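PDB 3UN6: ABC transporter substrate-binding protein from Staphylococcus aureus subsp. aureus NCTC 8325, which is of unknown function but binds zinc and probably serves as the ligand-capturing component of an ABC-type import system at the cell membrane. Local coordinates for residues I37-L42 with L223-E228; A48-T53 with Q238-D243; T92-A97 with S289-I294; E116-M121 with Y146-L151. All blocks are in the same frame, centred on the assembly; numbering follows the deposited sequence.

Contact 1 of 4, residues I37-L42 with L223-E228; sequences IKIGYL and LVLRGE
Ile39 meets Leu223 and Leu225 through carbon alone, and a sound polar bond lies just beyond them, from Arg226 NE to Glu228 OE2 at 2.9 Å. That salt bridge uses the syn lone pair of OE2 and approaches the guanidinium edge nearly in its plane, with an N-H...O angle of 164°. It links Arg226 to Glu228 in the first turn of helix 227-232, while Arg226 NH1 is taken by Leu82 O at the end of helix 75-83. Across the contact the work is done by the two branches of Ile39. CG2 stands anti to the backbone N and meets Leu223 CD1 at 4.3 Å; CG1 lies beside the N (chi1 -56°) and carries CD1 to Leu225 CD2 at 4.0 Å. The strands are not direct neighbours: in a sheet of order 2-1-3-5-4, consistent with the type II periplasmic-binding-protein fold, strand 89-93 runs between them, and the CA atoms of Ile39 and Leu225 stay 8.4 Å apart. The three side chains bridge over that middle strand on one face of the sheet, where helix 234-250 covers them, Leu223 touching Phe240 and Tyr244. Val224 instead packs on Leu82 of helix 75-83, which lies against the other face. At the outer flank, Ile39 continues onto Leu67 of strand 66-71.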
loop_
_atom_site.group_PDB
_atom_site.type_symbol
_atom_site.label_atom_id
_atom_site.label_comp_id
_atom_site.label_asym_id
_atom_site.label_seq_id
_atom_site.Cartn_x
_atom_site.Cartn_y
_atom_site.Cartn_z
ATOM N N ILE A 37 -14.486 1.991 15.583
ATOM C CA ILE A 37 -14.181 1.795 14.175
ATOM C C ILE A 37 -13.006 0.846 14.148
ATOM O O ILE A 37 -11.971 1.131 14.751
ATOM C CB ILE A 37 -13.776 3.106 13.463
ATOM C CG1 ILE A 37 -14.854 4.171 13.653
ATOM C CG2 ILE A 37 -13.544 2.855 11.994
ATOM C CD1 ILE A 37 -14.509 5.513 13.042
ATOM N N LYS A 38 -13.183 -0.288 13.478
ATOM C CA LYS A 38 -12.115 -1.289 13.316
ATOM C C LYS A 38 -11.527 -1.177 11.922
ATOM O O LYS A 38 -12.244 -1.356 10.918
ATOM C CB LYS A 38 -12.653 -2.711 13.454
ATOM C CG LYS A 38 -13.007 -3.218 14.820
ATOM C CD LYS A 38 -13.275 -4.755 14.681
ATOM C CE LYS A 38 -13.377 -5.516 15.993
ATOM N NZ LYS A 38 -14.646 -5.313 16.733
ATOM N N ILE A 39 -10.227 -0.937 11.835
ATOM C CA ILE A 39 -9.586 -0.765 10.547
ATOM C C ILE A 39 -8.454 -1.733 10.406
ATOM O O ILE A 39 -7.581 -1.840 11.298
ATOM C CB ILE A 39 -9.003 0.656 10.358
ATOM C CG1 ILE A 39 -10.062 1.743 10.548
ATOM C CG2 ILE A 39 -8.328 0.781 8.986
ATOM C CD1 ILE A 39 -11.158 1.812 9.493
ATOM N N GLY A 40 -8.450 -2.435 9.283
ATOM C CA GLY A 40 -7.431 -3.438 8.996
ATOM C C GLY A 40 -6.195 -2.944 8.261
ATOM O O GLY A 40 -6.270 -2.026 7.435
ATOM N N TYR A 41 -5.061 -3.589 8.528
ATOM C CA TYR A 41 -3.819 -3.221 7.879
ATOM C C TYR A 41 -2.762 -4.307 7.919
ATOM O O TYR A 41 -2.833 -5.252 8.724
ATOM C CB TYR A 41 -3.200 -2.006 8.609
ATOM C CG TYR A 41 -2.607 -2.351 9.953
ATOM C CD1 TYR A 41 -3.416 -2.524 11.075
ATOM C CD2 TYR A 41 -1.237 -2.527 10.107
ATOM C CE1 TYR A 41 -2.881 -2.857 12.302
ATOM C CE2 TYR A 41 -0.689 -2.871 11.337
ATOM C CZ TYR A 41 -1.521 -3.026 12.432
ATOM O OH TYR A 41 -0.988 -3.362 13.644
ATOM N N LEU A 42 -1.778 -4.127 7.042
ATOM C CA LEU A 42 -0.532 -4.877 7.047
ATOM C C LEU A 42 0.548 -3.915 7.573
ATOM O O LEU A 42 0.444 -2.675 7.323
ATOM C CB LEU A 42 -0.170 -5.404 5.660
ATOM C CG LEU A 42 -0.663 -6.802 5.259
ATOM C CD1 LEU A 42 -2.206 -6.864 5.031
ATOM C CD2 LEU A 42 0.106 -7.247 3.986
ATOM N N LEU A 223 -7.012 4.209 1.862
ATOM C CA LEU A 223 -7.901 3.976 2.986
ATOM C C LEU A 223 -9.291 3.829 2.380
ATOM O O LEU A 223 -9.789 4.761 1.690
ATOM C CB LEU A 223 -7.905 5.149 3.949
ATOM C CG LEU A 223 -8.918 5.080 5.111
ATOM C CD1 LEU A 223 -8.639 3.918 6.006
ATOM C CD2 LEU A 223 -8.888 6.398 5.916
ATOM N N VAL A 224 -9.889 2.656 2.584
ATOM C CA VAL A 224 -11.244 2.400 2.149
ATOM C C VAL A 224 -12.121 2.179 3.377
ATOM O O VAL A 224 -11.648 1.673 4.409
ATOM C CB VAL A 224 -11.342 1.176 1.257
ATOM C CG1 VAL A 224 -10.439 1.353 0.035
ATOM C CG2 VAL A 224 -10.959 -0.094 2.021
ATOM N N LEU A 225 -13.389 2.576 3.269
ATOM C CA LEU A 225 -14.350 2.386 4.332
ATOM C C LEU A 225 -15.528 1.689 3.773
ATOM O O LEU A 225 -15.889 1.913 2.607
ATOM C CB LEU A 225 -14.824 3.734 4.888
ATOM C CG LEU A 225 -13.736 4.597 5.528
ATOM C CD1 LEU A 225 -14.272 5.976 5.900
ATOM C CD2 LEU A 225 -13.137 3.903 6.738
ATOM N N ARG A 226 -16.140 0.830 4.591
ATOM C CA ARG A 226 -17.361 0.171 4.189
ATOM C C ARG A 226 -18.449 1.235 4.046
ATOM O O ARG A 226 -18.491 2.198 4.805
ATOM C CB ARG A 226 -17.763 -0.936 5.186
ATOM C CG ARG A 226 -16.933 -2.224 5.071
ATOM C CD ARG A 226 -17.383 -3.308 6.066
ATOM N NE ARG A 226 -18.796 -3.681 5.921
ATOM C CZ ARG A 226 -19.268 -4.617 5.096
ATOM N NH1 ARG A 226 -18.463 -5.311 4.304
ATOM N NH2 ARG A 226 -20.565 -4.863 5.067
ATOM N N GLY A 227 -19.325 1.046 3.063
ATOM C CA GLY A 227 -20.390 1.997 2.740
ATOM C C GLY A 227 -21.311 2.419 3.863
ATOM O O GLY A 227 -21.755 3.565 3.889
ATOM N N GLU A 228 -21.611 1.520 4.796
ATOM C CA GLU A 228 -22.506 1.877 5.886
ATOM C C GLU A 228 -21.930 2.967 6.800
ATOM O O GLU A 228 -22.679 3.812 7.301
ATOM C CB GLU A 228 -22.977 0.664 6.700
ATOM C CG GLU A 228 -21.956 -0.064 7.548
ATOM C CD GLU A 228 -21.136 -1.099 6.793
ATOM O OE1 GLU A 228 -21.220 -1.192 5.538
ATOM O OE2 GLU A 228 -20.402 -1.839 7.485
#

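Contact 2 of 4, residues A48-T53 with Q238-D243; sequences ANLMMT and QAFVQD
Segments 48-53 and 238-243, parts of helices 48-58 and 234-250, cross steeply, their N-to-C directions 108° apart and their axes 10.5 Å apart at closest approach; the CA atoms of Thr53 and Asp243 come as near as 5.8 Å. Both belong to the layer of helices covering one face of the five-stranded sheet, in a lobe consistent with the type II periplasmic-binding-protein fold, and Leu67 and Leu69 of strand 66-71 form part of the floor beneath them. Phe240 reaches across between the helices. Its CG is anti to the backbone N (chi1 171°), which brings the end of the ring up to Leu50 and Thr53. Leu50 CD2 meets CZ of Phe240 at 4.0 Å, at the ring edge and close to its plane. The methyl of Thr53 is the other touching point: CG2 sits obliquely to the ring, 3.9 Å from Phe240 CE1, and equally 3.9 Å from Asp243 CB. Asp243 meets the methyl with its CB, while its carboxylate is bound by the hydroxyls of Tyr65 and Tyr60. Asn49 ND2 adds a polar tie between the helices by bonding to Tyr244 O. The hydroxyl of Thr53 is turned back into its own helix: OG1 donates to Asn49 O at 2.7 Å, and this oxygen also receives Thr53 N, the two donors arriving from opposite faces of the carbonyl plane.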
loop_
_atom_site.group_PDB
_atom_site.type_symbol
_atom_site.label_atom_id
_atom_site.label_comp_id
_atom_site.label_asym_id
_atom_site.label_seq_id
_atom_site.Cartn_x
_atom_site.Cartn_y
_atom_site.Cartn_z
ATOM N N ALA A 48 1.110 3.306 7.760
ATOM C CA ALA A 48 1.624 3.972 8.955
ATOM C C ALA A 48 0.840 5.217 9.382
ATOM O O ALA A 48 0.874 5.578 10.552
ATOM C CB ALA A 48 3.094 4.326 8.760
ATOM N N ASN A 49 0.136 5.866 8.453
ATOM C CA ASN A 49 -0.672 7.028 8.835
ATOM C C ASN A 49 -1.829 6.616 9.762
ATOM O O ASN A 49 -2.320 7.427 10.508
ATOM C CB ASN A 49 -1.215 7.805 7.630
ATOM C CG ASN A 49 -1.692 9.199 8.016
ATOM O OD1 ASN A 49 -1.008 9.921 8.727
ATOM N ND2 ASN A 49 -2.868 9.568 7.563
ATOM N N LEU A 50 -2.252 5.356 9.712
ATOM C CA LEU A 50 -3.269 4.863 10.653
ATOM C C LEU A 50 -2.711 4.850 12.086
ATOM O O LEU A 50 -3.450 5.137 13.040
ATOM C CB LEU A 50 -3.738 3.453 10.283
ATOM C CG LEU A 50 -4.642 3.328 9.066
ATOM C CD1 LEU A 50 -4.895 1.856 8.781
ATOM C CD2 LEU A 50 -5.939 4.076 9.305
HETATM N N MSE A 51 -1.418 4.518 12.228
HETATM C CA MSE A 51 -0.763 4.484 13.542
HETATM C C MSE A 51 -0.716 5.917 14.082
HETATM O O MSE A 51 -1.000 6.181 15.261
HETATM C CB MSE A 51 0.678 3.950 13.459
HETATM C CG MSE A 51 0.978 2.657 12.623
HETATM SE SE MSE A 51 0.040 1.020 13.061
HETATM C CE MSE A 51 -1.551 1.236 11.909
HETATM N N MSE A 52 -0.338 6.855 13.217
HETATM C CA MSE A 52 -0.301 8.255 13.629
HETATM C C MSE A 52 -1.694 8.722 14.051
HETATM O O MSE A 52 -1.831 9.425 15.068
HETATM C CB MSE A 52 0.225 9.149 12.514
HETATM C CG MSE A 52 0.291 10.561 12.899
HETATM SE SE MSE A 52 1.645 10.901 14.321
HETATM C CE MSE A 52 0.845 12.506 15.023
ATOM N N THR A 53 -2.720 8.331 13.287
ATOM C CA THR A 53 -4.107 8.719 13.591
ATOM C C THR A 53 -4.487 8.259 14.993
ATOM O O THR A 53 -5.056 9.019 15.774
ATOM C CB THR A 53 -5.090 8.162 12.538
ATOM O OG1 THR A 53 -4.685 8.615 11.240
ATOM C CG2 THR A 53 -6.514 8.618 12.817
ATOM N N GLN A 238 -16.517 11.261 9.264
ATOM C CA GLN A 238 -15.879 12.550 9.019
ATOM C C GLN A 238 -14.818 12.856 10.080
ATOM O O GLN A 238 -13.762 13.336 9.747
ATOM C CB GLN A 238 -16.926 13.675 8.976
ATOM C CG GLN A 238 -16.339 15.042 8.623
ATOM C CD GLN A 238 -15.782 15.086 7.199
ATOM O OE1 GLN A 238 -16.540 15.003 6.223
ATOM N NE2 GLN A 238 -14.458 15.254 7.076
ATOM N N ALA A 239 -15.112 12.602 11.349
ATOM C CA ALA A 239 -14.140 12.853 12.433
ATOM C C ALA A 239 -12.890 11.995 12.200
ATOM O O ALA A 239 -11.764 12.476 12.267
ATOM C CB ALA A 239 -14.758 12.555 13.805
ATOM N N PHE A 240 -13.102 10.736 11.858
ATOM C CA PHE A 240 -11.976 9.836 11.588
ATOM C C PHE A 240 -11.078 10.302 10.402
ATOM O O PHE A 240 -9.855 10.399 10.534
ATOM C CB PHE A 240 -12.497 8.401 11.412
ATOM C CG PHE A 240 -11.471 7.460 10.922
ATOM C CD1 PHE A 240 -10.283 7.299 11.621
ATOM C CD2 PHE A 240 -11.675 6.738 9.766
ATOM C CE1 PHE A 240 -9.307 6.448 11.180
ATOM C CE2 PHE A 240 -10.707 5.870 9.313
ATOM C CZ PHE A 240 -9.503 5.728 10.040
ATOM N N VAL A 241 -11.693 10.635 9.274
ATOM C CA VAL A 241 -10.938 11.101 8.102
ATOM C C VAL A 241 -10.216 12.417 8.401
ATOM O O VAL A 241 -9.131 12.677 7.885
ATOM C CB VAL A 241 -11.863 11.289 6.889
ATOM C CG1 VAL A 241 -11.152 12.059 5.773
ATOM C CG2 VAL A 241 -12.346 9.941 6.411
ATOM N N GLN A 242 -10.838 13.232 9.236
ATOM C CA GLN A 242 -10.251 14.502 9.673
ATOM C C GLN A 242 -8.972 14.271 10.510
ATOM O O GLN A 242 -7.982 14.955 10.324
ATOM C CB GLN A 242 -11.267 15.279 10.494
ATOM C CG GLN A 242 -10.692 16.534 11.177
ATOM C CD GLN A 242 -10.488 17.690 10.235
ATOM O OE1 GLN A 242 -11.447 18.408 9.888
ATOM N NE2 GLN A 242 -9.227 17.926 9.850
ATOM N N ASP A 243 -9.014 13.315 11.439
ATOM C CA ASP A 243 -7.851 12.989 12.232
ATOM C C ASP A 243 -6.796 12.389 11.322
ATOM O O ASP A 243 -5.620 12.675 11.452
ATOM C CB ASP A 243 -8.224 12.037 13.362
ATOM C CG ASP A 243 -9.140 12.688 14.365
ATOM O OD1 ASP A 243 -9.141 13.947 14.407
ATOM O OD2 ASP A 243 -9.837 11.960 15.098
#

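Contact 3 of 4, residues T92-A97 with S289-I294; sequences TLIELA and SGYQEI
Ile94 and Glu95 press against Tyr291 and Ile294 on the buried side of helix 289-294, whereas the far side of that helix, with Ser289 and Gln292, faces solvent. The tight part centres on Ile294 CG2. It lies 4.2 Å from Ile94 CG2 and 3.6 Å from Glu95 OE2, with Glu95 CG also close, so a methyl group lies obliquely against a buried carboxylate. Glu95 reaches this position because its chain bends at chi2 (82°), and the two side chains cross at about a right angle. OE2 is not left with hydrocarbon alone: it bonds to Thr148 OG1 at the start of helix 148-159. Glu95 follows strand 89-93 in the lobe built on the five-stranded sheet, while Thr148 probably belongs to the other lobe of what is consistent with a type II periplasmic-binding-protein fold; the bond therefore probably joins the two lobes, and the Glu95 side chain is about 7 Å from a bound zinc ion. Ile94 is extended, CG1 anti to the backbone N at chi1 -169°, which carries CD1 to the edge of the Tyr291 ring at 4.0 Å from CD2. The hydroxyl at the far end of the ring bonds to Pro307 O. On the outward side the packing gives way to polar groups local to helix 288-300, where Gln292 OE1 bonds to Thr295 OG1.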
loop_
_atom_site.group_PDB
_atom_site.type_symbol
_atom_site.label_atom_id
_atom_site.label_comp_id
_atom_site.label_asym_id
_atom_site.label_seq_id
_atom_site.Cartn_x
_atom_site.Cartn_y
_atom_site.Cartn_z
ATOM N N THR A 92 -5.432 -0.611 2.094
ATOM C CA THR A 92 -5.328 -1.756 1.183
ATOM C C THR A 92 -4.861 -1.402 -0.219
ATOM O O THR A 92 -4.905 -0.242 -0.638
ATOM C CB THR A 92 -6.722 -2.504 1.108
ATOM O OG1 THR A 92 -6.601 -3.766 0.420
ATOM C CG2 THR A 92 -7.761 -1.652 0.411
ATOM N N LEU A 93 -4.393 -2.411 -0.938
ATOM C CA LEU A 93 -3.963 -2.238 -2.324
ATOM C C LEU A 93 -5.149 -1.655 -3.125
ATOM O O LEU A 93 -6.280 -2.164 -3.045
ATOM C CB LEU A 93 -3.560 -3.572 -2.934
ATOM C CG LEU A 93 -2.454 -4.335 -2.200
ATOM C CD1 LEU A 93 -2.280 -5.680 -2.886
ATOM C CD2 LEU A 93 -1.146 -3.523 -2.156
ATOM N N ILE A 94 -4.889 -0.595 -3.891
ATOM C CA ILE A 94 -5.968 0.077 -4.617
ATOM C C ILE A 94 -6.585 -0.808 -5.701
ATOM O O ILE A 94 -7.793 -0.755 -5.918
ATOM C CB ILE A 94 -5.525 1.500 -5.153
ATOM C CG1 ILE A 94 -6.742 2.285 -5.655
ATOM C CG2 ILE A 94 -4.421 1.391 -6.222
ATOM C CD1 ILE A 94 -6.402 3.680 -6.254
ATOM N N GLU A 95 -5.769 -1.654 -6.350
ATOM C CA GLU A 95 -6.264 -2.501 -7.435
ATOM C C GLU A 95 -7.135 -3.596 -6.880
ATOM O O GLU A 95 -8.128 -3.947 -7.484
ATOM C CB GLU A 95 -5.125 -3.123 -8.283
ATOM C CG GLU A 95 -4.247 -2.106 -9.097
ATOM C CD GLU A 95 -3.133 -1.421 -8.287
ATOM O OE1 GLU A 95 -3.002 -1.678 -7.062
ATOM O OE2 GLU A 95 -2.358 -0.633 -8.887
ATOM N N LEU A 96 -6.740 -4.123 -5.720
ATOM C CA LEU A 96 -7.460 -5.199 -5.011
ATOM C C LEU A 96 -8.836 -4.708 -4.586
ATOM O O LEU A 96 -9.849 -5.408 -4.747
ATOM C CB LEU A 96 -6.639 -5.644 -3.793
ATOM C CG LEU A 96 -7.148 -6.826 -2.971
ATOM C CD1 LEU A 96 -7.457 -8.052 -3.851
ATOM C CD2 LEU A 96 -6.126 -7.164 -1.853
ATOM N N ALA A 97 -8.855 -3.503 -4.026
ATOM C CA ALA A 97 -10.098 -2.828 -3.636
ATOM C C ALA A 97 -10.983 -2.516 -4.883
ATOM O O ALA A 97 -12.192 -2.667 -4.849
ATOM C CB ALA A 97 -9.765 -1.549 -2.858
ATOM N N SER A 289 -6.455 12.398 -11.626
ATOM C CA SER A 289 -5.343 12.100 -12.523
ATOM C C SER A 289 -4.577 10.859 -12.065
ATOM O O SER A 289 -4.256 9.964 -12.866
ATOM C CB SER A 289 -4.416 13.327 -12.634
ATOM O OG SER A 289 -3.922 13.687 -11.346
ATOM N N GLY A 290 -4.294 10.789 -10.768
ATOM C CA GLY A 290 -3.598 9.631 -10.219
ATOM C C GLY A 290 -4.436 8.378 -10.333
ATOM O O GLY A 290 -3.920 7.284 -10.632
ATOM N N TYR A 291 -5.734 8.516 -10.093
ATOM C CA TYR A 291 -6.638 7.369 -10.199
ATOM C C TYR A 291 -6.721 6.890 -11.664
ATOM O O TYR A 291 -6.716 5.679 -11.963
ATOM C CB TYR A 291 -8.034 7.710 -9.651
ATOM C CG TYR A 291 -8.966 6.540 -9.714
ATOM C CD1 TYR A 291 -9.915 6.417 -10.724
ATOM C CD2 TYR A 291 -8.872 5.520 -8.775
ATOM C CE1 TYR A 291 -10.769 5.288 -10.780
ATOM C CE2 TYR A 291 -9.686 4.423 -8.837
ATOM C CZ TYR A 291 -10.638 4.310 -9.837
ATOM O OH TYR A 291 -11.451 3.194 -9.851
ATOM N N GLN A 292 -6.781 7.845 -12.579
ATOM C CA GLN A 292 -6.882 7.522 -13.974
ATOM C C GLN A 292 -5.641 6.759 -14.457
ATOM O O GLN A 292 -5.740 5.894 -15.336
ATOM C CB GLN A 292 -7.103 8.794 -14.795
ATOM C CG GLN A 292 -7.494 8.490 -16.235
ATOM C CD GLN A 292 -8.945 8.000 -16.397
ATOM O OE1 GLN A 292 -9.201 6.803 -16.482
ATOM N NE2 GLN A 292 -9.881 8.930 -16.439
ATOM N N GLU A 293 -4.473 7.076 -13.895
ATOM C CA GLU A 293 -3.242 6.359 -14.264
ATOM C C GLU A 293 -3.363 4.877 -13.914
ATOM O O GLU A 293 -2.938 4.011 -14.690
ATOM C CB GLU A 293 -2.022 6.934 -13.535
ATOM C CG GLU A 293 -0.694 6.288 -13.926
ATOM C CD GLU A 293 0.518 6.979 -13.278
ATOM O OE1 GLU A 293 0.563 7.104 -12.027
ATOM O OE2 GLU A 293 1.428 7.384 -14.036
ATOM N N ILE A 294 -3.900 4.584 -12.729
ATOM C CA ILE A 294 -4.089 3.175 -12.303
ATOM C C ILE A 294 -5.129 2.469 -13.168
ATOM O O ILE A 294 -4.916 1.321 -13.587
ATOM C CB ILE A 294 -4.463 3.042 -10.804
ATOM C CG1 ILE A 294 -3.318 3.599 -9.927
ATOM C CG2 ILE A 294 -4.777 1.523 -10.428
ATOM C CD1 ILE A 294 -1.942 2.961 -10.220
#

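Contact 4 of 4, residues E116-M121 with Y146-L151. With PO4 (phosphate ion), chain E.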
loop_
_atom_site.group_PDB
_atom_site.type_symbol
_atom_site.label_atom_id
_atom_site.label_comp_id
_atom_site.label_asym_id
_atom_site.label_seq_id
_atom_site.Cartn_x
_atom_site.Cartn_y
_atom_site.Cartn_z
ATOM N N GLU A 116 4.613 6.905 -2.777
ATOM C CA GLU A 116 5.845 6.143 -2.963
ATOM C C GLU A 116 6.017 4.984 -1.983
ATOM O O GLU A 116 5.042 4.263 -1.697
ATOM C CB GLU A 116 7.069 7.091 -2.970
ATOM C CG GLU A 116 6.952 8.181 -4.025
ATOM C CD GLU A 116 6.896 7.660 -5.485
ATOM O OE1 GLU A 116 6.817 8.513 -6.401
ATOM O OE2 GLU A 116 6.952 6.424 -5.729
ATOM N N GLY A 117 7.243 4.739 -1.528
ATOM C CA GLY A 117 7.494 3.652 -0.573
ATOM C C GLY A 117 7.511 2.223 -1.123
ATOM O O GLY A 117 7.461 1.252 -0.346
ATOM N N ASN A 118 7.568 2.078 -2.448
ATOM C CA ASN A 118 7.646 0.746 -3.108
ATOM C C ASN A 118 9.045 0.472 -3.648
ATOM O O ASN A 118 9.766 1.397 -4.050
ATOM C CB ASN A 118 6.615 0.630 -4.256
ATOM C CG ASN A 118 5.217 0.256 -3.756
ATOM O OD1 ASN A 118 5.092 -0.556 -2.841
ATOM N ND2 ASN A 118 4.164 0.818 -4.377
ATOM N N VAL A 119 9.435 -0.798 -3.640
ATOM C CA VAL A 119 10.722 -1.190 -4.152
ATOM C C VAL A 119 10.663 -2.414 -5.054
ATOM O O VAL A 119 9.688 -3.139 -5.072
ATOM C CB VAL A 119 11.700 -1.528 -2.987
ATOM C CG1 VAL A 119 11.976 -0.305 -2.160
ATOM C CG2 VAL A 119 11.143 -2.655 -2.118
ATOM N N ILE A 120 11.743 -2.610 -5.812
ATOM C CA ILE A 120 11.955 -3.797 -6.618
ATOM C C ILE A 120 13.291 -4.305 -6.165
ATOM O O ILE A 120 14.294 -3.610 -6.295
ATOM C CB ILE A 120 11.950 -3.480 -8.121
ATOM C CG1 ILE A 120 10.547 -2.987 -8.533
ATOM C CG2 ILE A 120 12.347 -4.729 -8.935
ATOM C CD1 ILE A 120 10.527 -2.139 -9.788
HETATM N N MSE A 121 13.299 -5.507 -5.585
HETATM C CA MSE A 121 14.501 -6.144 -5.060
HETATM C C MSE A 121 14.957 -7.262 -5.975
HETATM O O MSE A 121 14.155 -7.875 -6.653
HETATM C CB MSE A 121 14.206 -6.782 -3.696
HETATM C CG MSE A 121 13.619 -5.823 -2.691
HETATM SE SE MSE A 121 14.900 -4.462 -2.204
HETATM C CE MSE A 121 16.181 -5.631 -1.283
ATOM N N TYR A 146 -3.415 -8.299 -8.124
ATOM C CA TYR A 146 -3.998 -6.969 -8.309
ATOM C C TYR A 146 -3.235 -6.028 -7.420
ATOM O O TYR A 146 -3.649 -5.730 -6.289
ATOM C CB TYR A 146 -5.505 -6.972 -8.008
ATOM C CG TYR A 146 -6.236 -8.064 -8.784
ATOM C CD1 TYR A 146 -6.138 -8.135 -10.169
ATOM C CD2 TYR A 146 -7.045 -8.995 -8.135
ATOM C CE1 TYR A 146 -6.796 -9.133 -10.888
ATOM C CE2 TYR A 146 -7.698 -9.996 -8.848
ATOM C CZ TYR A 146 -7.573 -10.048 -10.225
ATOM O OH TYR A 146 -8.212 -11.028 -10.946
ATOM N N SER A 147 -2.099 -5.565 -7.927
ATOM C CA SER A 147 -1.241 -4.693 -7.162
ATOM C C SER A 147 -0.453 -3.776 -8.059
ATOM O O SER A 147 -0.229 -4.087 -9.209
ATOM C CB SER A 147 -0.274 -5.513 -6.307
ATOM O OG SER A 147 0.671 -6.267 -7.083
ATOM N N THR A 148 -0.074 -2.629 -7.515
ATOM C CA THR A 148 0.797 -1.673 -8.195
ATOM C C THR A 148 2.182 -2.312 -8.430
ATOM O O THR A 148 2.901 -1.946 -9.335
ATOM C CB THR A 148 0.902 -0.397 -7.350
ATOM O OG1 THR A 148 -0.373 0.242 -7.348
ATOM C CG2 THR A 148 1.983 0.615 -7.879
ATOM N N HIS A 149 2.525 -3.281 -7.596
ATOM C CA HIS A 149 3.790 -4.012 -7.699
ATOM C C HIS A 149 3.868 -4.770 -9.003
ATOM O O HIS A 149 4.888 -4.706 -9.685
ATOM C CB HIS A 149 3.929 -4.923 -6.482
ATOM C CG HIS A 149 3.700 -4.193 -5.209
ATOM N ND1 HIS A 149 2.458 -4.139 -4.601
ATOM C CD2 HIS A 149 4.513 -3.381 -4.491
ATOM C CE1 HIS A 149 2.537 -3.367 -3.533
ATOM N NE2 HIS A 149 3.773 -2.899 -3.439
ATOM N N TYR A 150 2.792 -5.474 -9.370
ATOM C CA TYR A 150 2.716 -6.140 -10.675
ATOM C C TYR A 150 2.909 -5.106 -11.804
ATOM O O TYR A 150 3.645 -5.346 -12.755
ATOM C CB TYR A 150 1.357 -6.829 -10.866
ATOM C CG TYR A 150 1.096 -7.334 -12.273
ATOM C CD1 TYR A 150 0.284 -6.633 -13.162
ATOM C CD2 TYR A 150 1.704 -8.505 -12.730
ATOM C CE1 TYR A 150 0.059 -7.114 -14.456
ATOM C CE2 TYR A 150 1.483 -8.976 -13.986
ATOM C CZ TYR A 150 0.670 -8.286 -14.853
ATOM O OH TYR A 150 0.489 -8.804 -16.103
ATOM N N LEU A 151 2.239 -3.971 -11.690
ATOM C CA LEU A 151 2.332 -2.928 -12.708
ATOM C C LEU A 151 3.735 -2.341 -12.803
ATOM O O LEU A 151 4.235 -2.097 -13.890
ATOM C CB LEU A 151 1.314 -1.804 -12.435
ATOM C CG LEU A 151 -0.145 -2.284 -12.360
ATOM C CD1 LEU A 151 -1.069 -1.115 -11.965
ATOM C CD2 LEU A 151 -0.601 -2.930 -13.672
HETATM P P PO4 E . -10.305 -13.611 -10.477
HETATM O O1 PO4 E . -10.179 -15.102 -10.309
HETATM O O2 PO4 E . -9.103 -12.934 -9.868
HETATM O O3 PO4 E . -10.365 -13.282 -11.952
HETATM O O4 PO4 E . -11.541 -13.085 -9.793
#
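Strand 118-121 faces the first turn of helix 148-151, and the CA atoms of Asn118 and His149 stand 7.7 Å apart. The first bond of the Asn118 side chain points toward the helix, and His149 meets the amide with NE2, which donates to Asn118 OD1 at 2.8 Å. The bond is bent, with an N-H...O angle of 130°; the donor lies 53° out of the carbonyl plane, off any lone pair, and the amide and imidazole planes are 77° apart. Beside it, Thr148 CG2 touches Asn118 ND2 at 4.1 Å, while Thr148 OG1 is held by Tyr219 O and Glu95 OE2. Ser147 caps the helix, its OG accepting from Tyr150 N at 3.2 Å. Farther out, Tyr146 OH approaches a phosphate ion, probably from the crystallisation liquor, which Arg145 also binds; the tyrosine-phosphate distance is too short to be trusted. In what is probably the interlobe cleft, Asn118 packs on His46 and Cys220, two of the zinc ligands, and the His149 side chain is about 4 Å from a bound zinc ion. The bond joins the metal-site wall to a helix start but, bent and off the lone pairs, is probably a modest restraint on amide and imidazole.

All four contacts are made by buried residues, but their chemistry follows their place. Contacts 1 and 2 are hydrocarbon packing in the lobe built on the five-stranded sheet and share a core: Ile39 CG2 lies 3.6 Å from Leu50 CD1, and Phe240 touches Ile37 and Leu225. Contact 3 adjoins the same sheet through strand 89-93, with Val224 against Thr92, yet mixes methyl groups with a buried carboxylate. Contact 4 alone is joined by a side-chain hydrogen bond, and it probably belongs to the other lobe, beside the zinc site. Contacts 3 and 4 meet where the lobes probably face each other, chiefly where Glu95 lies against residues 146-151, whereas contact 2 stays about 10 Å from contact 4 at nearest atoms.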